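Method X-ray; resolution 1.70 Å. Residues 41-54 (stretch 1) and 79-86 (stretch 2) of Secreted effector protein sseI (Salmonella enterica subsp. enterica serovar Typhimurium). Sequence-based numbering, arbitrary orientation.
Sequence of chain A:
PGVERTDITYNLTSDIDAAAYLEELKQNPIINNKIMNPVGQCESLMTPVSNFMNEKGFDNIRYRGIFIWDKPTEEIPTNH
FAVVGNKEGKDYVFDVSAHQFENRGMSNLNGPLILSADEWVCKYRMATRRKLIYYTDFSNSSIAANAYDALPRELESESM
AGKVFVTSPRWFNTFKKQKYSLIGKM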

# COMPACT_ATOMS: atom_id res chain seq x y z
N GLN A 41 8.59 6.72 -4.51
CA GLN A 41 9.43 5.82 -3.69
C GLN A 41 8.92 4.45 -3.28
O GLN A 41 9.81 3.73 -2.77
CB GLN A 41 9.85 6.51 -2.39
CG GLN A 41 10.59 7.79 -2.59
CD GLN A 41 11.86 7.63 -3.39
OE1 GLN A 41 12.36 6.54 -3.61
NE2 GLN A 41 12.42 8.74 -3.79
N CYS A 42 7.58 4.13 -3.36
CA CYS A 42 6.96 2.95 -2.78
C CYS A 42 7.73 1.80 -3.38
O CYS A 42 8.00 0.90 -2.66
CB CYS A 42 5.38 2.73 -2.95
SG CYS A 42 4.83 3.11 -4.41
N GLU A 43 8.04 1.79 -4.69
CA GLU A 43 8.54 0.52 -5.21
C GLU A 43 9.91 0.20 -4.59
O GLU A 43 10.20 -0.97 -4.15
CB GLU A 43 8.55 0.54 -6.75
CG GLU A 43 8.68 -0.74 -7.31
CD GLU A 43 8.50 -0.73 -8.82
OE1 GLU A 43 9.45 -1.20 -9.41
OE2 GLU A 43 7.46 -0.31 -9.39
N SER A 44 10.77 1.23 -4.50
CA SER A 44 12.15 1.04 -3.99
C SER A 44 12.18 0.74 -2.47
O SER A 44 13.20 0.31 -1.96
CB SER A 44 13.06 2.27 -4.29
OG SER A 44 12.78 3.38 -3.44
N LEU A 45 11.09 1.08 -1.76
CA LEU A 45 11.00 0.84 -0.33
C LEU A 45 10.58 -0.59 -0.02
O LEU A 45 10.72 -1.00 1.15
CB LEU A 45 10.06 1.84 0.35
CG LEU A 45 10.59 3.24 0.52
CD1 LEU A 45 9.45 4.27 0.75
CD2 LEU A 45 11.65 3.36 1.61
N MSE A 46 10.11 -1.38 -0.98
CA MSE A 46 9.62 -2.73 -0.66
C MSE A 46 10.70 -3.59 -0.00
O MSE A 46 10.49 -4.17 1.07
CB MSE A 46 9.03 -3.45 -1.88
CG MSE A 46 7.63 -2.91 -2.25
SE MSE A 46 6.75 -4.12 -3.56
CE MSE A 46 7.70 -3.36 -5.11
N THR A 47 11.86 -3.69 -0.66
CA THR A 47 12.91 -4.57 -0.19
C THR A 47 13.42 -4.12 1.18
O THR A 47 13.49 -4.93 2.13
CB THR A 47 13.99 -4.73 -1.25
OG1 THR A 47 13.43 -5.48 -2.33
CG2 THR A 47 15.24 -5.41 -0.68
N PRO A 48 13.74 -2.81 1.34
CA PRO A 48 14.24 -2.42 2.63
C PRO A 48 13.26 -2.60 3.78
O PRO A 48 13.63 -3.08 4.87
CB PRO A 48 14.57 -0.93 2.46
CG PRO A 48 14.48 -0.64 1.02
CD PRO A 48 13.98 -1.80 0.28
N VAL A 49 12.00 -2.27 3.55
CA VAL A 49 10.95 -2.49 4.55
C VAL A 49 10.77 -3.97 4.86
O VAL A 49 10.61 -4.32 6.08
CB VAL A 49 9.62 -1.79 4.15
CG1 VAL A 49 8.43 -2.22 5.05
CG2 VAL A 49 9.82 -0.29 4.21
N SER A 50 10.74 -4.83 3.85
CA SER A 50 10.71 -6.29 4.09
C SER A 50 11.90 -6.75 4.94
O SER A 50 11.73 -7.53 5.90
CB SER A 50 10.71 -7.03 2.75
OG SER A 50 10.78 -8.43 2.97
N ASN A 51 13.12 -6.32 4.58
CA ASN A 51 14.29 -6.70 5.39
C ASN A 51 14.10 -6.28 6.85
O ASN A 51 14.45 -7.03 7.76
CB ASN A 51 15.55 -6.03 4.83
CG ASN A 51 15.98 -6.62 3.49
OD1 ASN A 51 15.43 -7.64 3.02
ND2 ASN A 51 16.95 -5.97 2.86
N PHE A 52 13.62 -5.07 7.05
CA PHE A 52 13.36 -4.52 8.38
C PHE A 52 12.38 -5.40 9.16
O PHE A 52 12.63 -5.78 10.31
CB PHE A 52 12.85 -3.09 8.30
CG PHE A 52 12.61 -2.48 9.65
CD1 PHE A 52 13.66 -1.94 10.37
CD2 PHE A 52 11.35 -2.51 10.23
CE1 PHE A 52 13.42 -1.40 11.64
CE2 PHE A 52 11.12 -2.01 11.50
CZ PHE A 52 12.15 -1.44 12.18
N MSE A 53 11.25 -5.68 8.54
CA MSE A 53 10.22 -6.48 9.17
C MSE A 53 10.71 -7.88 9.54
O MSE A 53 10.44 -8.38 10.66
CB MSE A 53 8.98 -6.53 8.24
CG MSE A 53 8.30 -5.17 8.03
SE MSE A 53 6.84 -5.39 6.81
CE MSE A 53 5.75 -6.51 7.85
N ASN A 54 11.49 -8.49 8.66
CA ASN A 54 11.98 -9.83 8.86
C ASN A 54 12.91 -9.83 10.06
O ASN A 54 12.84 -10.69 10.92
CB ASN A 54 12.67 -10.35 7.60
CG ASN A 54 13.39 -11.62 7.84
OD1 ASN A 54 12.78 -12.68 7.96
ND2 ASN A 54 14.71 -11.54 7.91
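Stretch 2 (79-86) NHFAVVGN

Strand 79-86 of the secreted effector SseI packs along the helix of stretch 1, which is kinked where T47 N and P48 N make no bond to the turn before. Stretch 2 is extended throughout and runs nearly parallel to the helix, their N-to-C directions differing by 9° and their axes approaching to 7.4 Å. In register, C42 CA lies 5.4 Å from F81 CA, M46 CA lies 6.4 Å from V83 CA, and M53 CA lies 7.4 Å from G85 CA. The strand alternation turns F81 and V83 toward the helix, while H80, A82, V84 and N86 start away from it. Together the two stretches bury 511 Å², without a direct hydrogen bond between them.

Van der Waals packing centres on V83, which fits among four helix residues, its CG2 3.7 Å from M46 O and 3.9 Å from V49 CG1, its CG1 3.6 Å from M53 SE and 4.2 Å from S50 CB. Selenomethionine M53 reaches on to the backbone, its CE 3.5 Å from G85 N; G85 leaves room for this methyl, since an ideal CB there would fall 2.7 Å from M53 CE. C42 CB packs 3.6 Å from F81 O.

Among the aromatic contacts, the F81 ring (chi1 m) receives the CE methyl of selenomethionine M46 over one face, 4.2 Å from M46 CE to the F81 ring centroid, with M46 SE 3.8 Å from F81 CB. C42 SG lies at the edge of the same ring, 3.8 Å from F81 CD2. Although H80 starts away, its imidazole comes back to the helix, placing H80 ND1 3.6 Å from C42 SG.

Two waters complete the contact. The oxygen of one lies 2.9 Å from C42 O and 2.8 Å from F81 O, bridging the two backbones. The oxygen of a second donates to E43 OE2 at 2.7 Å and accepts from N79 ND2 at 2.9 Å, joining the polar side chains beside F81.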

# COMPACT_ATOMS: atom_id res chain seq x y z
N ASN A 79 -0.52 3.49 -9.25
CA ASN A 79 -0.07 2.31 -8.52
C ASN A 79 0.48 2.69 -7.15
O ASN A 79 0.80 3.89 -6.86
CB ASN A 79 0.82 1.39 -9.36
CG ASN A 79 2.19 1.99 -9.64
OD1 ASN A 79 2.46 3.12 -9.23
ND2 ASN A 79 3.08 1.23 -10.33
N HIS A 80 0.58 1.71 -6.29
CA HIS A 80 1.16 1.88 -4.99
C HIS A 80 1.57 0.48 -4.47
O HIS A 80 1.10 -0.54 -4.96
CB HIS A 80 0.17 2.53 -4.01
CG HIS A 80 0.79 2.98 -2.72
ND1 HIS A 80 1.82 3.89 -2.67
CD2 HIS A 80 0.52 2.64 -1.44
CE1 HIS A 80 2.15 4.09 -1.41
NE2 HIS A 80 1.39 3.33 -0.64
N PHE A 81 2.47 0.49 -3.52
CA PHE A 81 3.04 -0.74 -2.93
C PHE A 81 3.21 -0.64 -1.44
O PHE A 81 3.67 0.38 -0.90
CB PHE A 81 4.37 -1.12 -3.59
CG PHE A 81 4.24 -1.33 -5.08
CD1 PHE A 81 3.85 -2.54 -5.57
CD2 PHE A 81 4.52 -0.31 -5.94
CE1 PHE A 81 3.69 -2.72 -6.90
CE2 PHE A 81 4.36 -0.52 -7.30
CZ PHE A 81 3.94 -1.70 -7.75
N ALA A 82 2.88 -1.72 -0.74
CA ALA A 82 3.09 -1.78 0.68
C ALA A 82 3.66 -3.18 1.01
O ALA A 82 3.67 -4.05 0.14
CB ALA A 82 1.76 -1.53 1.47
N VAL A 83 4.01 -3.40 2.25
CA VAL A 83 4.54 -4.73 2.68
C VAL A 83 3.71 -5.24 3.85
O VAL A 83 3.37 -4.48 4.75
CB VAL A 83 6.05 -4.65 3.01
CG1 VAL A 83 6.64 -6.03 3.25
CG2 VAL A 83 6.86 -3.93 1.88
N VAL A 84 3.35 -6.52 3.79
CA VAL A 84 2.47 -7.15 4.77
C VAL A 84 3.24 -8.27 5.46
O VAL A 84 4.01 -9.03 4.83
CB VAL A 84 1.26 -7.81 4.08
CG1 VAL A 84 0.20 -8.17 5.11
CG2 VAL A 84 0.74 -6.96 2.96
N GLY A 85 3.03 -8.41 6.76
CA GLY A 85 3.67 -9.51 7.49
C GLY A 85 2.87 -9.92 8.71
O GLY A 85 2.10 -9.14 9.28
N ASN A 86 3.06 -11.18 9.07
CA ASN A 86 2.42 -11.79 10.21
C ASN A 86 3.24 -11.59 11.47
O ASN A 86 4.45 -11.76 11.47
CB ASN A 86 2.28 -13.30 9.99
CG ASN A 86 1.88 -14.05 11.28
OD1 ASN A 86 2.68 -14.78 11.89
ND2 ASN A 86 0.65 -13.86 11.71
O HOH W 1 6.41 0.44 -0.27
O HOH W 2 5.93 1.86 -9.92